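Local coordinates for sugar ABC transporter substrate-binding protein, BlMnBP1 (Bifidobacterium animalis subsp. lactis ATCC 27673, PDB 6I5R) that probably captures manno-oligosaccharides such as mannobiose outside the cell and delivers them to an ABC transporter for uptake, at residues Y241-A252 / I414-I425. Residues are numbered along the deposited sequence; the frame is centred on the assembly and turned at random.
Sequences YAVYKTLYDAVA and IVVDAANRTRTI
The ring of Tyr248 is sandwiched between two parts of 414-425. Over one face sits the methyl of Ala418, a CH-pi contact with CB 3.5 Å from the ring centroid; over the opposite face lie the backbone N of Ile425, toward the rim, and the CB of the same residue. At the edge, near the ring plane, come Arg423 O and the CG2 methyl of Ile414. With CG anti to the backbone N (chi1 -176°), the ring enters between Ala418 and Ile425, and its hydroxyl donates to Arg423 O over 2.6 Å, tilted 18° from the carbonyl plane. A water donates both to Tyr248 OH and to Ala418 O, linking the phenol to the backbone of helix 409-420. Were Tyr248 replaced by alanine, Arg423 O would probably lose its phenolic donor and a gap would open between Ala418 and Ile425.

Apolar branches extend the contact along helix 241-252. Ile425 lays CG1 against the CA of Lys245 (3.9 Å), while its CG2 meets Tyr241 OH, which is hydrogen-bonded to Asp426. Ile414 crosses Tyr244 at about a right angle, its CD1 3.8 Å from CD1 of the tyrosine. Further on, Val251 rests its CG1 on Ala419 CB, and Leu247 CD2 meets Val415 CG2 at 4.0 Å. Arg423 grips Asp417 side-on, NE and NH2 sharing OD2, with further salt bridges to Asp413 and Glu431; this joins the turn to the helices before and after it.

Within this solute-binding protein fold, and without any mannobiose-pocket residue, helix 409-420, the connection after it and the start of helix 425-443 pack against helix 239-252. Helices 241-252 and 414-420 approach to 8.1 Å at -38°, consistent with the small side chain of Ala418. Helix 171-184 touches Thr246 and Ala250, and helix 425-443 adds Met429 and Trp432 against Tyr244, the latter edge-to-face.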
ATOM      1  N   TYR A 241       1.614  16.209   9.655  1.00 16.39           N
ATOM      2  CA  TYR A 241       2.585  16.448  10.723  1.00 16.39           C
ATOM      3  C   TYR A 241       2.436  15.437  11.854  1.00 16.39           C
ATOM      4  O   TYR A 241       3.432  14.931  12.389  1.00 16.39           O
ATOM      5  CB  TYR A 241       2.421  17.891  11.233  1.00 16.39           C
ATOM      6  CG  TYR A 241       3.297  18.279  12.400  1.00 19.42           C
ATOM      7  CD1 TYR A 241       2.899  17.989  13.701  1.00 16.39           C
ATOM      8  CD2 TYR A 241       4.512  18.943  12.217  1.00 16.39           C
ATOM      9  CE1 TYR A 241       3.691  18.333  14.777  1.00 16.39           C
ATOM     10  CE2 TYR A 241       5.318  19.278  13.297  1.00 16.53           C
ATOM     11  CZ  TYR A 241       4.883  18.983  14.580  1.00 21.49           C
ATOM     12  OH  TYR A 241       5.626  19.314  15.690  1.00 16.39           O
ATOM     13  N   ALA A 242       1.201  15.150  12.256  1.00 16.39           N
ATOM     14  CA  ALA A 242       1.030  14.279  13.407  1.00 17.14           C
ATOM     15  C   ALA A 242       1.487  12.867  13.101  1.00 16.98           C
ATOM     16  O   ALA A 242       1.835  12.117  14.020  1.00 16.39           O
ATOM     17  CB  ALA A 242      -0.425  14.271  13.862  1.00 16.39           C
ATOM     18  N   VAL A 243       1.433  12.464  11.830  1.00 16.39           N
ATOM     19  CA  VAL A 243       1.851  11.121  11.460  1.00 17.59           C
ATOM     20  C   VAL A 243       3.357  10.997  11.559  1.00 16.39           C
ATOM     21  O   VAL A 243       3.887  10.090  12.205  1.00 16.39           O
ATOM     22  CB  VAL A 243       1.365  10.792  10.040  1.00 16.39           C
ATOM     23  CG1 VAL A 243       1.915   9.449   9.560  1.00 16.86           C
ATOM     24  CG2 VAL A 243      -0.140  10.814   9.982  1.00 16.39           C
ATOM     25  N   TYR A 244       4.068  11.905  10.905  1.00 16.39           N
ATOM     26  CA  TYR A 244       5.521  11.834  10.902  1.00 16.39           C
ATOM     27  C   TYR A 244       6.095  12.076  12.279  1.00 16.39           C
ATOM     28  O   TYR A 244       7.123  11.492  12.612  1.00 16.39           O
ATOM     29  CB  TYR A 244       6.094  12.844   9.914  1.00 16.39           C
ATOM     30  CG  TYR A 244       5.654  12.579   8.480  1.00 16.39           C
ATOM     31  CD1 TYR A 244       5.956  11.378   7.857  1.00 16.39           C
ATOM     32  CD2 TYR A 244       4.921  13.507   7.781  1.00 16.39           C
ATOM     33  CE1 TYR A 244       5.545  11.131   6.563  1.00 16.39           C
ATOM     34  CE2 TYR A 244       4.496  13.261   6.499  1.00 16.39           C
ATOM     35  CZ  TYR A 244       4.831  12.083   5.890  1.00 16.85           C
ATOM     36  OH  TYR A 244       4.413  11.871   4.583  1.00 16.39           O
ATOM     37  N   LYS A 245       5.450  12.932  13.080  1.00 16.39           N
ATOM     38  CA  LYS A 245       5.891  13.126  14.456  1.00 16.39           C
ATOM     39  C   LYS A 245       5.658  11.872  15.293  1.00 16.39           C
ATOM     40  O   LYS A 245       6.363  11.647  16.275  1.00 16.39           O
ATOM     41  CB  LYS A 245       5.165  14.321  15.072  1.00 16.43           C
ATOM     42  CG  LYS A 245       5.514  14.596  16.533  1.00 16.45           C
ATOM     43  CD  LYS A 245       4.823  15.889  16.967  1.00 17.53           C
ATOM     44  CE  LYS A 245       5.503  16.527  18.207  1.00 25.11           C
ATOM     45  NZ  LYS A 245       5.352  15.647  19.399  1.00 18.58           N
ATOM     46  N   THR A 246       4.660  11.068  14.953  1.00 16.39           N
ATOM     47  CA  THR A 246       4.503   9.789  15.639  1.00 16.39           C
ATOM     48  C   THR A 246       5.756   8.941  15.490  1.00 16.39           C
ATOM     49  O   THR A 246       6.279   8.396  16.469  1.00 16.39           O
ATOM     50  CB  THR A 246       3.290   9.048  15.091  1.00 16.39           C
ATOM     51  OG1 THR A 246       2.092   9.764  15.433  1.00 16.39           O
ATOM     52  CG2 THR A 246       3.235   7.640  15.669  1.00 16.39           C
ATOM     53  N   LEU A 247       6.245   8.801  14.260  1.00 16.39           N
ATOM     54  CA  LEU A 247       7.466   8.029  14.056  1.00 16.39           C
ATOM     55  C   LEU A 247       8.643   8.702  14.750  1.00 17.35           C
ATOM     56  O   LEU A 247       9.424   8.048  15.448  1.00 16.39           O
ATOM     57  CB  LEU A 247       7.759   7.867  12.569  1.00 16.39           C
ATOM     58  CG  LEU A 247       9.087   7.203  12.254  1.00 19.01           C
ATOM     59  CD1 LEU A 247       9.159   5.798  12.754  1.00 16.39           C
ATOM     60  CD2 LEU A 247       9.276   7.218  10.730  1.00 16.39           C
ATOM     61  N   TYR A 248       8.788  10.014  14.544  1.00 16.39           N
ATOM     62  CA  TYR A 248       9.888  10.757  15.153  1.00 16.39           C
ATOM     63  C   TYR A 248       9.913  10.542  16.665  1.00 16.39           C
ATOM     64  O   TYR A 248      10.947  10.205  17.242  1.00 16.39           O
ATOM     65  CB  TYR A 248       9.770  12.260  14.839  1.00 16.39           C
ATOM     66  CG  TYR A 248      10.930  13.077  15.366  1.00 16.39           C
ATOM     67  CD1 TYR A 248      11.013  13.414  16.710  1.00 17.68           C
ATOM     68  CD2 TYR A 248      11.963  13.479  14.535  1.00 16.39           C
ATOM     69  CE1 TYR A 248      12.080  14.103  17.212  1.00 16.39           C
ATOM     70  CE2 TYR A 248      13.035  14.215  15.025  1.00 16.39           C
ATOM     71  CZ  TYR A 248      13.088  14.511  16.380  1.00 20.77           C
ATOM     72  OH  TYR A 248      14.137  15.221  16.913  1.00 16.39           O
ATOM     73  N   ASP A 249       8.770  10.734  17.312  1.00 16.39           N
ATOM     74  CA  ASP A 249       8.736  10.665  18.773  1.00 16.49           C
ATOM     75  C   ASP A 249       9.019   9.261  19.267  1.00 16.39           C
ATOM     76  O   ASP A 249       9.680   9.077  20.294  1.00 16.39           O
ATOM     77  CB  ASP A 249       7.368  11.115  19.294  1.00 16.39           C
ATOM     78  CG  ASP A 249       7.196  12.610  19.257  1.00 18.17           C
ATOM     79  OD1 ASP A 249       8.197  13.328  19.030  1.00 16.39           O
ATOM     80  OD2 ASP A 249       6.043  13.055  19.433  1.00 16.39           O
ATOM     81  N   ALA A 250       8.477   8.256  18.586  1.00 16.39           N
ATOM     82  CA  ALA A 250       8.699   6.879  19.013  1.00 16.39           C
ATOM     83  C   ALA A 250      10.184   6.542  19.012  1.00 20.49           C
ATOM     84  O   ALA A 250      10.667   5.834  19.902  1.00 16.39           O
ATOM     85  CB  ALA A 250       7.942   5.922  18.095  1.00 16.39           C
ATOM     86  N   VAL A 251      10.924   7.028  18.006  1.00 16.39           N
ATOM     87  CA  VAL A 251      12.366   6.793  17.951  1.00 16.39           C
ATOM     88  C   VAL A 251      13.093   7.638  18.994  1.00 18.81           C
ATOM     89  O   VAL A 251      14.002   7.163  19.688  1.00 16.39           O
ATOM     90  CB  VAL A 251      12.895   7.095  16.536  1.00 18.78           C
ATOM     91  CG1 VAL A 251      14.418   6.945  16.471  1.00 17.33           C
ATOM     92  CG2 VAL A 251      12.213   6.175  15.513  1.00 16.39           C
ATOM     93  N   ALA A 252      12.740   8.917  19.080  1.00 16.39           N
ATOM     94  CA  ALA A 252      13.443   9.813  19.989  1.00 18.74           C
ATOM     95  C   ALA A 252      13.220   9.413  21.440  1.00 20.41           C
ATOM     96  O   ALA A 252      14.127   9.569  22.268  1.00 21.72           O
ATOM     97  CB  ALA A 252      12.989  11.254  19.760  1.00 20.11           C
ATOM     98  N   ILE A 414      13.954  10.732   8.891  1.00 16.39           N
ATOM     99  CA  ILE A 414      13.271  11.008  10.152  1.00 16.39           C
ATOM    100  C   ILE A 414      13.859  10.142  11.262  1.00 16.39           C
ATOM    101  O   ILE A 414      14.175  10.626  12.356  1.00 16.39           O
ATOM    102  CB  ILE A 414      11.753  10.787  10.022  1.00 16.39           C
ATOM    103  CG1 ILE A 414      11.148  11.787   9.043  1.00 16.39           C
ATOM    104  CG2 ILE A 414      11.093  10.941  11.391  1.00 17.80           C
ATOM    105  CD1 ILE A 414       9.678  11.596   8.753  1.00 16.50           C
ATOM    106  N   VAL A 415      13.987   8.845  11.001  1.00 16.39           N
ATOM    107  CA  VAL A 415      14.523   7.927  12.006  1.00 16.39           C
ATOM    108  C   VAL A 415      15.942   8.327  12.379  1.00 17.65           C
ATOM    109  O   VAL A 415      16.320   8.348  13.554  1.00 16.39           O
ATOM    110  CB  VAL A 415      14.474   6.478  11.486  1.00 16.39           C
ATOM    111  CG1 VAL A 415      15.194   5.505  12.450  1.00 16.39           C
ATOM    112  CG2 VAL A 415      13.045   6.040  11.244  1.00 16.39           C
ATOM    113  N   VAL A 416      16.758   8.620  11.373  1.00 16.39           N
ATOM    114  CA  VAL A 416      18.149   8.977  11.624  1.00 16.39           C
ATOM    115  C   VAL A 416      18.210  10.241  12.465  1.00 16.39           C
ATOM    116  O   VAL A 416      18.975  10.330  13.427  1.00 20.21           O
ATOM    117  CB  VAL A 416      18.914   9.175  10.300  1.00 20.14           C
ATOM    118  CG1 VAL A 416      20.241   9.782  10.585  1.00 17.85           C
ATOM    119  CG2 VAL A 416      19.093   7.882   9.551  1.00 16.39           C
ATOM    120  N   ASP A 417      17.427  11.260  12.077  1.00 16.39           N
ATOM    121  CA  ASP A 417      17.506  12.563  12.736  1.00 16.39           C
ATOM    122  C   ASP A 417      16.992  12.470  14.160  1.00 16.39           C
ATOM    123  O   ASP A 417      17.570  13.067  15.086  1.00 17.30           O
ATOM    124  CB  ASP A 417      16.717  13.625  11.942  1.00 19.71           C
ATOM    125  CG  ASP A 417      17.367  13.983  10.635  1.00 17.62           C
ATOM    126  OD1 ASP A 417      18.403  13.380  10.323  1.00 20.28           O
ATOM    127  OD2 ASP A 417      16.829  14.830   9.897  1.00 16.39           O
ATOM    128  N   ALA A 418      15.938  11.676  14.365  1.00 16.39           N
ATOM    129  CA  ALA A 418      15.366  11.533  15.689  1.00 16.39           C
ATOM    130  C   ALA A 418      16.297  10.746  16.600  1.00 16.39           C
ATOM    131  O   ALA A 418      16.444  11.089  17.779  1.00 16.64           O
ATOM    132  CB  ALA A 418      13.995  10.871  15.583  1.00 18.28           C
ATOM    133  N   ALA A 419      16.969   9.723  16.058  1.00 18.67           N
ATOM    134  CA  ALA A 419      17.864   8.907  16.872  1.00 18.75           C
ATOM    135  C   ALA A 419      19.141   9.653  17.231  1.00 20.27           C
ATOM    136  O   ALA A 419      19.689   9.454  18.324  1.00 22.45           O
ATOM    137  CB  ALA A 419      18.214   7.629  16.140  1.00 21.88           C
ATOM    138  N   ASN A 420      19.650  10.492  16.330  1.00 21.05           N
ATOM    139  CA  ASN A 420      20.885  11.219  16.612  1.00 21.38           C
ATOM    140  C   ASN A 420      20.649  12.651  17.081  1.00 21.25           C
ATOM    141  O   ASN A 420      21.621  13.374  17.326  1.00 20.46           O
ATOM    142  CB  ASN A 420      21.812  11.211  15.373  1.00 23.57           C
ATOM    143  CG  ASN A 420      22.316   9.804  15.030  1.00 24.85           C
ATOM    144  OD1 ASN A 420      23.311   9.291  15.601  1.00 27.96           O
ATOM    145  ND2 ASN A 420      21.633   9.170  14.088  1.00 26.98           N
ATOM    146  N   ARG A 421      19.390  13.067  17.214  1.00 16.39           N
ATOM    147  CA  ARG A 421      19.024  14.394  17.728  1.00 21.96           C
ATOM    148  C   ARG A 421      19.639  15.517  16.888  1.00 22.29           C
ATOM    149  O   ARG A 421      20.030  16.564  17.405  1.00 27.68           O
ATOM    150  CB  ARG A 421      19.414  14.542  19.209  1.00 22.57           C
ATOM    151  CG  ARG A 421      18.748  13.528  20.158  1.00 22.40           C
ATOM    152  CD  ARG A 421      19.223  13.594  21.630  1.00 24.56           C
ATOM    153  NE  ARG A 421      20.305  12.645  21.887  1.00 33.57           N
ATOM    154  CZ  ARG A 421      20.150  11.401  22.346  1.00 26.23           C
ATOM    155  NH1 ARG A 421      18.948  10.895  22.659  1.00 26.87           N
ATOM    156  NH2 ARG A 421      21.226  10.661  22.510  1.00 37.93           N
ATOM    157  N   THR A 422      19.723  15.311  15.581  1.00 16.39           N
ATOM    158  CA  THR A 422      20.308  16.329  14.715  1.00 22.53           C
ATOM    159  C   THR A 422      19.307  17.425  14.390  1.00 20.99           C
ATOM    160  O   THR A 422      19.697  18.573  14.153  1.00 21.01           O
ATOM    161  CB  THR A 422      20.833  15.693  13.427  1.00 18.25           C
ATOM    162  OG1 THR A 422      19.761  15.078  12.718  1.00 28.78           O
ATOM    163  CG2 THR A 422      21.883  14.673  13.743  1.00 27.70           C
ATOM    164  N   ARG A 423      18.024  17.084  14.373  1.00 17.45           N
ATOM    165  CA  ARG A 423      16.964  17.977  13.941  1.00 19.85           C
ATOM    166  C   ARG A 423      15.706  17.610  14.696  1.00 16.39           C
ATOM    167  O   ARG A 423      15.501  16.438  15.014  1.00 16.39           O
ATOM    168  CB  ARG A 423      16.629  17.862  12.452  1.00 18.71           C
ATOM    169  CG  ARG A 423      17.620  18.480  11.512  1.00 25.07           C
ATOM    170  CD  ARG A 423      16.993  18.765  10.152  1.00 19.62           C
ATOM    171  NE  ARG A 423      16.774  17.567   9.342  1.00 16.39           N
ATOM    172  CZ  ARG A 423      16.241  17.616   8.127  1.00 19.18           C
ATOM    173  NH1 ARG A 423      15.880  18.782   7.629  1.00 16.39           N
ATOM    174  NH2 ARG A 423      16.060  16.511   7.421  1.00 16.39           N
ATOM    175  N   THR A 424      14.846  18.599  14.916  1.00 16.39           N
ATOM    176  CA  THR A 424      13.504  18.367  15.441  1.00 16.39           C
ATOM    177  C   THR A 424      12.548  17.985  14.309  1.00 21.87           C
ATOM    178  O   THR A 424      12.826  18.209  13.128  1.00 16.39           O
ATOM    179  CB  THR A 424      12.943  19.609  16.130  1.00 21.78           C
ATOM    180  OG1 THR A 424      12.742  20.638  15.153  1.00 16.53           O
ATOM    181  CG2 THR A 424      13.876  20.079  17.252  1.00 19.64           C
ATOM    182  N   ILE A 425      11.387  17.432  14.674  1.00 16.39           N
ATOM    183  CA  ILE A 425      10.430  17.116  13.618  1.00 19.85           C
ATOM    184  C   ILE A 425      10.002  18.394  12.911  1.00 18.28           C
ATOM    185  O   ILE A 425       9.760  18.391  11.696  1.00 16.39           O
ATOM    186  CB  ILE A 425       9.226  16.331  14.169  1.00 18.65           C
ATOM    187  CG1 ILE A 425       8.348  15.831  13.014  1.00 17.47           C
ATOM    188  CG2 ILE A 425       8.360  17.201  15.088  1.00 18.56           C
ATOM    189  CD1 ILE A 425       9.046  14.895  12.035  1.00 18.40           C
TER
HETATM  190  O   HOH W   1      15.855  13.598  18.694  1.00 22.58           O
HETATM  191  O   HOH W   2      16.718  11.234  21.811  1.00 37.25           O